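Putative phosphosugar isomerases (Salmonella typhimurium LT2, PDB 3FKJ) is a putative sugar-phosphate isomerase of the SIS family, probably binding a phosphorylated sugar or related carbohydrate derivative. Local coordinates at residues G47-F55 / I94-T105. Residues are numbered along the deposited sequence; the frame is centred on the assembly and turned at random.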
loop_
_atom_site.group_PDB
_atom_site.type_symbol
_atom_site.label_atom_id
_atom_site.label_comp_id
_atom_site.label_asym_id
_atom_site.label_seq_id
_atom_site.Cartn_x
_atom_site.Cartn_y
_atom_site.Cartn_z
ATOM N N GLY A 47 -2.101 11.177 -5.550
ATOM C CA GLY A 47 -3.498 11.505 -5.484
ATOM C C GLY A 47 -4.114 10.988 -4.210
ATOM O O GLY A 47 -3.407 10.467 -3.349
ATOM N N CYS A 48 -5.439 11.138 -4.110
ATOM C CA CYS A 48 -6.212 10.711 -2.938
ATOM C C CYS A 48 -7.320 9.747 -3.314
ATOM O O CYS A 48 -7.998 9.966 -4.295
ATOM C CB CYS A 48 -6.862 11.914 -2.243
ATOM S SG CYS A 48 -5.693 13.146 -1.641
ATOM N N GLY A 49 -7.479 8.702 -2.506
ATOM C CA GLY A 49 -8.543 7.729 -2.651
ATOM C C GLY A 49 -8.539 7.079 -4.004
ATOM O O GLY A 49 -7.543 6.471 -4.413
ATOM N N GLY A 50 -9.666 7.181 -4.688
ATOM C CA GLY A 50 -9.806 6.666 -6.045
ATOM C C GLY A 50 -8.827 7.279 -7.030
ATOM O O GLY A 50 -8.482 6.658 -8.023
ATOM N N SER A 51 -8.392 8.497 -6.758
ATOM C CA SER A 51 -7.425 9.165 -7.605
ATOM C C SER A 51 -5.967 8.773 -7.354
ATOM O O SER A 51 -5.083 9.195 -8.087
ATOM C CB SER A 51 -7.647 10.696 -7.557
ATOM O OG SER A 51 -8.812 11.049 -8.314
ATOM N N LEU A 52 -5.733 7.940 -6.333
ATOM C CA LEU A 52 -4.490 7.221 -6.178
ATOM C C LEU A 52 -4.575 5.772 -6.691
ATOM O O LEU A 52 -3.673 5.305 -7.414
ATOM C CB LEU A 52 -4.086 7.230 -4.719
ATOM C CG LEU A 52 -2.739 6.580 -4.428
ATOM C CD1 LEU A 52 -1.612 7.161 -5.332
ATOM C CD2 LEU A 52 -2.436 6.668 -2.911
ATOM N N THR A 53 -5.613 5.039 -6.321
ATOM C CA THR A 53 -5.753 3.638 -6.775
ATOM C C THR A 53 -5.945 3.557 -8.305
ATOM O O THR A 53 -5.644 2.538 -8.917
ATOM C CB THR A 53 -6.946 2.893 -6.122
ATOM O OG1 THR A 53 -8.166 3.602 -6.354
ATOM C CG2 THR A 53 -6.726 2.582 -4.608
ATOM N N GLY A 54 -6.419 4.651 -8.914
ATOM C CA GLY A 54 -6.515 4.752 -10.372
ATOM C C GLY A 54 -5.152 4.693 -11.083
ATOM O O GLY A 54 -5.099 4.462 -12.281
ATOM N N PHE A 55 -4.066 4.883 -10.331
ATOM C CA PHE A 55 -2.718 4.790 -10.826
ATOM C C PHE A 55 -2.082 3.413 -10.692
ATOM O O PHE A 55 -0.997 3.207 -11.222
ATOM C CB PHE A 55 -1.827 5.834 -10.130
ATOM C CG PHE A 55 -2.107 7.254 -10.533
ATOM C CD1 PHE A 55 -2.182 7.607 -11.890
ATOM C CD2 PHE A 55 -2.269 8.244 -9.570
ATOM C CE1 PHE A 55 -2.418 8.919 -12.251
ATOM C CE2 PHE A 55 -2.508 9.535 -9.928
ATOM C CZ PHE A 55 -2.598 9.881 -11.262
ATOM N N ILE A 94 2.740 12.576 -11.487
ATOM C CA ILE A 94 1.494 12.412 -12.194
ATOM C C ILE A 94 0.392 12.414 -11.160
ATOM O O ILE A 94 0.356 11.559 -10.271
ATOM C CB ILE A 94 1.463 11.119 -13.043
ATOM C CG1 ILE A 94 2.712 11.045 -13.913
ATOM C CG2 ILE A 94 0.131 11.022 -13.857
ATOM C CD1 ILE A 94 2.875 9.727 -14.683
ATOM N N LEU A 95 -0.485 13.416 -11.280
ATOM C CA LEU A 95 -1.554 13.656 -10.320
ATOM C C LEU A 95 -2.943 13.502 -10.971
ATOM O O LEU A 95 -3.091 13.703 -12.161
ATOM C CB LEU A 95 -1.353 15.032 -9.679
ATOM C CG LEU A 95 0.078 15.323 -9.190
ATOM C CD1 LEU A 95 0.799 16.340 -10.075
ATOM C CD2 LEU A 95 0.021 15.818 -7.741
ATOM N N ALA A 96 -3.919 13.056 -10.191
ATOM C CA ALA A 96 -5.309 12.946 -10.631
ATOM C C ALA A 96 -6.233 13.554 -9.597
ATOM O O ALA A 96 -5.995 13.476 -8.389
ATOM C CB ALA A 96 -5.706 11.529 -10.892
ATOM N N SER A 97 -7.288 14.192 -10.087
ATOM C CA SER A 97 -8.375 14.729 -9.253
ATOM C C SER A 97 -9.590 14.857 -10.172
ATOM O O SER A 97 -9.492 15.526 -11.221
ATOM C CB SER A 97 -8.015 16.134 -8.715
ATOM O OG SER A 97 -9.008 16.619 -7.812
ATOM N N GLN A 98 -10.712 14.241 -9.790
ATOM C CA GLN A 98 -11.975 14.325 -10.560
ATOM C C GLN A 98 -12.449 15.779 -10.925
ATOM O O GLN A 98 -12.411 16.196 -12.096
ATOM C CB GLN A 98 -13.082 13.557 -9.824
ATOM C CG GLN A 98 -14.463 13.526 -10.559
ATOM C CD GLN A 98 -14.549 12.482 -11.676
ATOM O OE1 GLN A 98 -13.620 11.685 -11.887
ATOM N NE2 GLN A 98 -15.675 12.467 -12.382
ATOM N N GLN A 99 -12.873 16.537 -9.913
ATOM C CA GLN A 99 -13.317 17.915 -10.088
ATOM C C GLN A 99 -12.143 18.910 -10.048
ATOM O O GLN A 99 -12.363 20.117 -10.079
ATOM C CB GLN A 99 -14.354 18.252 -9.011
ATOM N N GLY A 100 -10.908 18.397 -9.983
ATOM C CA GLY A 100 -9.678 19.192 -10.100
ATOM C C GLY A 100 -9.316 20.128 -8.946
ATOM O O GLY A 100 -8.432 20.964 -9.094
ATOM N N ASN A 101 -9.964 19.978 -7.788
ATOM C CA ASN A 101 -9.778 20.912 -6.661
ATOM C C ASN A 101 -9.397 20.322 -5.275
ATOM O O ASN A 101 -9.232 21.098 -4.319
ATOM C CB ASN A 101 -11.009 21.834 -6.520
ATOM C CG ASN A 101 -12.316 21.084 -6.290
ATOM O OD1 ASN A 101 -12.359 19.995 -5.715
ATOM N ND2 ASN A 101 -13.404 21.702 -6.712
ATOM N N THR A 102 -9.263 18.990 -5.147
ATOM C CA THR A 102 -8.798 18.401 -3.891
ATOM C C THR A 102 -7.557 19.185 -3.457
ATOM O O THR A 102 -6.498 19.005 -4.012
ATOM C CB THR A 102 -8.449 16.887 -4.042
ATOM O OG1 THR A 102 -9.522 16.203 -4.689
ATOM C CG2 THR A 102 -8.191 16.265 -2.702
ATOM N N ALA A 103 -7.716 20.056 -2.462
ATOM C CA ALA A 103 -6.673 20.993 -2.044
ATOM C C ALA A 103 -5.311 20.336 -1.890
ATOM O O ALA A 103 -4.300 20.896 -2.321
ATOM C CB ALA A 103 -7.082 21.723 -0.717
ATOM N N GLU A 104 -5.263 19.139 -1.308
ATOM C CA GLU A 104 -3.960 18.498 -1.074
ATOM C C GLU A 104 -3.297 17.977 -2.364
ATOM O O GLU A 104 -2.077 17.929 -2.434
ATOM C CB GLU A 104 -4.024 17.394 0.008
ATOM C CG GLU A 104 -5.060 16.325 -0.211
ATOM C CD GLU A 104 -6.331 16.571 0.562
ATOM O OE1 GLU A 104 -7.006 17.546 0.216
ATOM O OE2 GLU A 104 -6.671 15.777 1.481
ATOM N N THR A 105 -4.099 17.607 -3.365
ATOM C CA THR A 105 -3.570 17.178 -4.661
ATOM C C THR A 105 -3.080 18.397 -5.435
ATOM O O THR A 105 -2.101 18.295 -6.157
ATOM C CB THR A 105 -4.614 16.361 -5.477
ATOM O OG1 THR A 105 -5.041 15.242 -4.679
ATOM C CG2 THR A 105 -4.024 15.845 -6.841
HETATM O O HOH W 1 -6.585 13.600 -5.705
#
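Phe55, Ser51 and Cys48 meet residues 94-105 where two neighbouring parallel strands, 42-47 and 91-97, end in the SIS domain, a Rossmann-like alpha/beta fold. Loops 47-49 and 98-102 follow the strands, at the end where SIS domains usually bind their sugar phosphate; a like role here is probable but not established. Phe55 CG lies anti to the carbonyl carbon (chi1 -71°), and from there CZ touches Ala96 CB at 3.5 Å, CE1 rests 3.7 Å from Ile94 CG2, and the carbonyl carbon of Leu95 stands at the ring edge. Ala96 CB sits between Phe55 CZ and Ser51 O (3.7 Å), where a small methyl suits; separately, Ser51 CB lies 3.3 Å from Ala96 O.

Farther along, Cys48 SG packs 3.5 Å from Glu104 CG and also near Thr105 OG1, at the start of helix 103-115. Gly49, at the N-cap of helix 50-53, takes a positive phi, which favours glycine, as the chain turns out of strand 42-47; its O accepts from both Leu52 N and Thr53 N. Outside this shell, Lys155 NZ is hydrogen-bonded to Ser51 OG, while Phe55 also meets the ring of Phe45, with planes at about 35°, and touches Leu122. Glu104 OE2 forms a salt bridge with Arg279 and a hydrogen bond with His252, both of the second subunit, so the dimer interface borders the contact.

Between the strand ends a water joins the segments: it accepts from Cys48 N, donates to Ala96 O at 2.8 Å, and lies close to Thr105 OG1, which is also hydrogen-bonded to Ser76 OG. Across the 98-102 loop, Ser97 OG and Thr102 OG1 are hydrogen-bonded at 3.2 Å.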